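Local coordinates for endoglucanase A (PDB 1EDG), which hydrolyses internal beta-1,4-glucosidic bonds in cellulose, acting as an endoglucanase with a family 5 glycosyl hydrolase catalytic domain, at residues F156-D160 with K213-R217; V204-R208 with P239-N245. One frame throughout, in Å; residues are numbered along the deposited sequence.

How the contacts relate
From the N terminus, the chain first reaches F156-D160, the turn between helix 138-155 and strand 163-166. It then runs through V204-R208 near the end of helix 187-209, comes back in K213-R217 to close contact 1, and closes contact 2 at P239-N245, ahead of strand 249-254. The two loops therefore cross rather than nest. Contact 1 ties together the loops entering two adjacent barrel strands, 163-166 and 219-222; contact 2 ties helix 187-209 to the loop that leads toward the next strand. Their centres lie about 13 Å apart, and they join directly: R208 NH2 meets R217 O at 2.6 Å, a probable hydrogen bond.

Contact 1 (F156-D160 with K213-R217); sequences FANYD and KNASR
R217 pushes its guanidinium against the backbone of the F156-Y159 type I turn and takes hold of the carbonyl of Y159 with both terminal nitrogens. NH2 reaches Y159 O at 3.0 Å, and NH1 reaches the same oxygen at 3.2 Å. Both come from one face of that carbonyl, NH1 well above its plane and NH2 only moderately tilted, while the oxygen itself lies close to the guanidinium plane. NH1 adds a weak bond to D160 O and a hydrogen bond to L163 O on the following strand. A bend at chi3 (72°) turns the guanidinium aside from the line of its chain, and N214 fixes its rotation: OD1 of N214 accepts from R217 NE at 3.0 Å and from R217 NH2 at 2.8 Å, a side-on grip. F165 adds a cation-pi contact. N214 ND2 lies against A157, CA to ND2 3.7 Å, and donates to A153 O at the end of helix 138-155. This is the tight, buried part of the contact. The outer part is looser. The aliphatic chain of K213 lies alongside the turn, its CD 3.4 Å from both N158 O and Y159 O, but its ammonium does not reach the D160 carboxylate, K213 NZ staying 6.4 Å from D160 OD2; that carboxylate bonds H162. N158 and K213 are exposed here. The two loops enter neighbouring parallel strands of the TIM barrel, at the end opposite the one where such barrels carry their active site. The chemistry is that of a buried cation met by neutral oxygens, its charge probably stabilised by their dipoles, so the loops are joined by directional hydrogen bonds rather than by a salt bridge.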
loop_
_atom_site.group_PDB
_atom_site.type_symbol
_atom_site.label_atom_id
_atom_site.label_comp_id
_atom_site.label_asym_id
_atom_site.label_seq_id
_atom_site.Cartn_x
_atom_site.Cartn_y
_atom_site.Cartn_z
ATOM N N PHE A 156 10.588 6.245 -15.783
ATOM C CA PHE A 156 9.590 5.258 -16.183
ATOM C C PHE A 156 8.568 5.750 -17.203
ATOM O O PHE A 156 7.494 5.159 -17.343
ATOM C CB PHE A 156 8.877 4.723 -14.942
ATOM C CG PHE A 156 9.785 3.995 -13.991
ATOM C CD1 PHE A 156 10.019 2.627 -14.140
ATOM C CD2 PHE A 156 10.412 4.674 -12.949
ATOM C CE1 PHE A 156 10.861 1.946 -13.264
ATOM C CE2 PHE A 156 11.256 4.006 -12.068
ATOM C CZ PHE A 156 11.482 2.638 -12.223
ATOM N N ALA A 157 8.948 6.764 -17.973
ATOM C CA ALA A 157 8.079 7.370 -18.982
ATOM C C ALA A 157 7.471 6.417 -20.015
ATOM O O ALA A 157 6.356 6.639 -20.485
ATOM C CB ALA A 157 8.829 8.490 -19.695
ATOM N N ASN A 158 8.204 5.366 -20.370
ATOM C CA ASN A 158 7.745 4.411 -21.377
ATOM C C ASN A 158 6.874 3.260 -20.882
ATOM O O ASN A 158 6.406 2.455 -21.687
ATOM C CB ASN A 158 8.940 3.849 -22.153
ATOM C CG ASN A 158 9.692 4.919 -22.922
ATOM O OD1 ASN A 158 9.091 5.794 -23.545
ATOM N ND2 ASN A 158 11.015 4.856 -22.880
ATOM N N TYR A 159 6.666 3.154 -19.576
ATOM C CA TYR A 159 5.842 2.072 -19.047
ATOM C C TYR A 159 4.366 2.433 -19.196
ATOM O O TYR A 159 3.984 3.583 -18.986
ATOM C CB TYR A 159 6.190 1.798 -17.586
ATOM C CG TYR A 159 7.572 1.200 -17.385
ATOM C CD1 TYR A 159 8.721 1.937 -17.674
ATOM C CD2 TYR A 159 7.727 -0.100 -16.903
ATOM C CE1 TYR A 159 9.987 1.398 -17.487
ATOM C CE2 TYR A 159 8.996 -0.652 -16.711
ATOM C CZ TYR A 159 10.118 0.104 -17.005
ATOM O OH TYR A 159 11.373 -0.419 -16.810
ATOM N N ASP A 160 3.545 1.462 -19.593
ATOM C CA ASP A 160 2.117 1.712 -19.781
ATOM C C ASP A 160 1.317 1.640 -18.480
ATOM O O ASP A 160 1.902 1.630 -17.390
ATOM C CB ASP A 160 1.528 0.796 -20.872
ATOM C CG ASP A 160 1.480 -0.684 -20.477
ATOM O OD1 ASP A 160 1.843 -1.073 -19.343
ATOM O OD2 ASP A 160 1.052 -1.479 -21.339
ATOM N N LYS A 213 2.849 8.682 -21.593
ATOM C CA LYS A 213 2.094 7.696 -20.830
ATOM C C LYS A 213 1.873 8.163 -19.394
ATOM O O LYS A 213 0.942 7.712 -18.718
ATOM C CB LYS A 213 2.793 6.337 -20.859
ATOM C CG LYS A 213 2.940 5.774 -22.259
ATOM C CD LYS A 213 3.650 4.436 -22.248
ATOM C CE LYS A 213 3.911 3.940 -23.659
ATOM N NZ LYS A 213 2.661 3.925 -24.467
ATOM N N ASN A 214 2.715 9.086 -18.937
ATOM C CA ASN A 214 2.586 9.630 -17.591
ATOM C C ASN A 214 1.330 10.477 -17.488
ATOM O O ASN A 214 0.754 10.624 -16.415
ATOM C CB ASN A 214 3.809 10.475 -17.230
ATOM C CG ASN A 214 5.015 9.627 -16.887
ATOM O OD1 ASN A 214 4.879 8.567 -16.280
ATOM N ND2 ASN A 214 6.194 10.086 -17.265
ATOM N N ALA A 215 0.898 11.020 -18.619
ATOM C CA ALA A 215 -0.291 11.855 -18.663
ATOM C C ALA A 215 -1.573 11.070 -18.426
ATOM O O ALA A 215 -2.556 11.623 -17.938
ATOM C CB ALA A 215 -0.371 12.565 -20.002
ATOM N N SER A 216 -1.562 9.783 -18.752
ATOM C CA SER A 216 -2.763 8.973 -18.608
ATOM C C SER A 216 -2.743 7.827 -17.598
ATOM O O SER A 216 -3.757 7.161 -17.417
ATOM C CB SER A 216 -3.175 8.436 -19.983
ATOM O OG SER A 216 -2.130 7.671 -20.569
ATOM N N ARG A 217 -1.619 7.590 -16.934
ATOM C CA ARG A 217 -1.558 6.483 -15.979
ATOM C C ARG A 217 -2.347 6.761 -14.698
ATOM O O ARG A 217 -2.681 7.904 -14.399
ATOM C CB ARG A 217 -0.098 6.098 -15.662
ATOM C CG ARG A 217 0.593 6.919 -14.589
ATOM C CD ARG A 217 1.971 6.333 -14.223
ATOM N NE ARG A 217 2.959 6.545 -15.283
ATOM C CZ ARG A 217 3.307 5.635 -16.191
ATOM N NH1 ARG A 217 2.761 4.420 -16.179
ATOM N NH2 ARG A 217 4.163 5.955 -17.154
#

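Contact 2 (V204-R208 with P239-N245); sequences VNTVR and PNDISGN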
loop_
_atom_site.group_PDB
_atom_site.type_symbol
_atom_site.label_atom_id
_atom_site.label_comp_id
_atom_site.label_asym_id
_atom_site.label_seq_id
_atom_site.Cartn_x
_atom_site.Cartn_y
_atom_site.Cartn_z
ATOM N N VAL A 204 0.474 15.110 -8.481
ATOM C CA VAL A 204 -0.285 14.919 -9.716
ATOM C C VAL A 204 0.184 15.873 -10.823
ATOM O O VAL A 204 0.474 15.445 -11.942
ATOM C CB VAL A 204 -1.811 15.104 -9.465
ATOM C CG1 VAL A 204 -2.587 15.016 -10.776
ATOM C CG2 VAL A 204 -2.308 14.046 -8.484
ATOM N N ASN A 205 0.289 17.161 -10.504
ATOM C CA ASN A 205 0.724 18.158 -11.482
ATOM C C ASN A 205 2.083 17.846 -12.084
ATOM O O ASN A 205 2.264 17.940 -13.303
ATOM C CB ASN A 205 0.738 19.556 -10.861
ATOM C CG ASN A 205 -0.660 20.093 -10.612
ATOM O OD1 ASN A 205 -1.637 19.559 -11.135
ATOM N ND2 ASN A 205 -0.764 21.139 -9.809
ATOM N N THR A 206 3.030 17.461 -11.234
ATOM C CA THR A 206 4.385 17.133 -11.678
ATOM C C THR A 206 4.407 15.942 -12.641
ATOM O O THR A 206 5.032 16.001 -13.701
ATOM C CB THR A 206 5.301 16.845 -10.468
ATOM O OG1 THR A 206 5.353 18.008 -9.634
ATOM C CG2 THR A 206 6.710 16.478 -10.920
ATOM N N VAL A 207 3.724 14.862 -12.274
ATOM C CA VAL A 207 3.682 13.676 -13.121
ATOM C C VAL A 207 3.001 13.964 -14.467
ATOM O O VAL A 207 3.532 13.626 -15.529
ATOM C CB VAL A 207 2.973 12.499 -12.392
ATOM C CG1 VAL A 207 2.811 11.307 -13.325
ATOM C CG2 VAL A 207 3.775 12.095 -11.157
ATOM N N ARG A 208 1.839 14.609 -14.416
ATOM C CA ARG A 208 1.079 14.943 -15.619
ATOM C C ARG A 208 1.856 15.837 -16.585
ATOM O O ARG A 208 1.757 15.678 -17.799
ATOM C CB ARG A 208 -0.227 15.642 -15.235
ATOM C CG ARG A 208 -1.477 14.849 -15.491
ATOM C CD ARG A 208 -1.768 13.839 -14.413
ATOM N NE ARG A 208 -1.517 12.487 -14.885
ATOM C CZ ARG A 208 -2.271 11.422 -14.616
ATOM N NH1 ARG A 208 -3.367 11.508 -13.877
ATOM N NH2 ARG A 208 -1.877 10.238 -15.048
ATOM N N PRO A 239 -7.373 15.471 -5.784
ATOM C CA PRO A 239 -6.622 16.377 -6.660
ATOM C C PRO A 239 -7.299 16.650 -8.005
ATOM O O PRO A 239 -7.983 15.786 -8.557
ATOM C CB PRO A 239 -5.303 15.628 -6.886
ATOM C CG PRO A 239 -5.199 14.717 -5.714
ATOM C CD PRO A 239 -6.602 14.242 -5.527
ATOM N N ASN A 240 -7.078 17.851 -8.533
ATOM C CA ASN A 240 -7.605 18.248 -9.830
ATOM C C ASN A 240 -6.664 17.629 -10.865
ATOM O O ASN A 240 -5.448 17.813 -10.788
ATOM C CB ASN A 240 -7.581 19.780 -9.962
ATOM C CG ASN A 240 -8.101 20.260 -11.306
ATOM O OD1 ASN A 240 -7.329 20.641 -12.189
ATOM N ND2 ASN A 240 -9.418 20.248 -11.465
ATOM N N ASP A 241 -7.215 16.882 -11.814
ATOM C CA ASP A 241 -6.409 16.235 -12.845
ATOM C C ASP A 241 -6.516 17.038 -14.145
ATOM O O ASP A 241 -7.401 17.888 -14.282
ATOM C CB ASP A 241 -6.906 14.795 -13.057
ATOM C CG ASP A 241 -5.842 13.869 -13.640
ATOM O OD1 ASP A 241 -4.739 14.334 -13.991
ATOM O OD2 ASP A 241 -6.114 12.656 -13.757
ATOM N N ILE A 242 -5.606 16.797 -15.085
ATOM C CA ILE A 242 -5.643 17.506 -16.361
ATOM C C ILE A 242 -6.927 17.212 -17.120
ATOM O O ILE A 242 -7.504 16.125 -17.003
ATOM C CB ILE A 242 -4.469 17.135 -17.293
ATOM C CG1 ILE A 242 -4.412 15.621 -17.507
ATOM C CG2 ILE A 242 -3.173 17.698 -16.755
ATOM C CD1 ILE A 242 -3.374 15.185 -18.505
ATOM N N SER A 243 -7.361 18.183 -17.912
ATOM C CA SER A 243 -8.565 18.040 -18.718
ATOM C C SER A 243 -8.327 16.881 -19.683
ATOM O O SER A 243 -7.194 16.645 -20.109
ATOM C CB SER A 243 -8.812 19.333 -19.499
ATOM O OG SER A 243 -8.536 20.467 -18.686
ATOM N N GLY A 244 -9.372 16.133 -20.002
ATOM C CA GLY A 244 -9.193 15.022 -20.914
ATOM C C GLY A 244 -9.088 13.718 -20.156
ATOM O O GLY A 244 -9.385 12.655 -20.702
ATOM N N ASN A 245 -8.604 13.787 -18.920
ATOM C CA ASN A 245 -8.503 12.596 -18.086
ATOM C C ASN A 245 -9.817 12.493 -17.338
ATOM O O ASN A 245 -10.421 13.509 -16.978
ATOM C CB ASN A 245 -7.364 12.717 -17.065
ATOM C CG ASN A 245 -6.073 12.075 -17.538
ATOM O OD1 ASN A 245 -5.986 11.553 -18.653
ATOM N ND2 ASN A 245 -5.065 12.097 -16.681
HETATM O O HOH W 1 -3.266 18.217 -12.929
#
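R208 leaves helix 187-209 with chi1 at -111°, far from a staggered position, and further bends at chi2 and chi3 swing its guanidinium round to the carboxylate of D241. D241 answers with CG nearly opposite its backbone N (chi1 -156°), which brings its carboxylate close to R208. The two side chains cross at about a right angle, yet their flat groups end up almost parallel, 11° apart. Only NH1 makes the salt bridge, 3.0 Å from D241 OD2; its hydrogen bond to D241 OD1, at 3.1 Å, is weak. The carboxylate is held from its own loop as well: I242 N donates to D241 OD1 at 2.8 Å and N245 ND2 to D241 OD2 at 3.2 Å, each from above the carboxylate plane. The N245 amide nitrogen also sits over one face of the guanidinium, toward its rim, and as a fellow donor makes no bond to NH1. The stronger partner of N245 ND2 is A215 O, just as NH2 of R208 turns away to the carbonyls of R217 and N214. Along the aliphatic part of the arginine, I242 CG2 packs on R208 CG at 3.5 Å. One turn back along the helix, V204 CG2 meets the proline ring at P239 CB, 3.7 Å away, and V204 itself rests on L219 of the barrel strand. On the exposed flank a water donates to N205 OD1 at 2.8 Å and to N240 O, bridging helix and loop. Helix 187-209 is thus tied to the loop that leads into strand 249-254 of the TIM barrel. With one carboxylate and two backbone carbonyls, of N214 and R217, around a buried arginine, the chemistry implies a cation probably neutralised by D241 and oriented by those carbonyls.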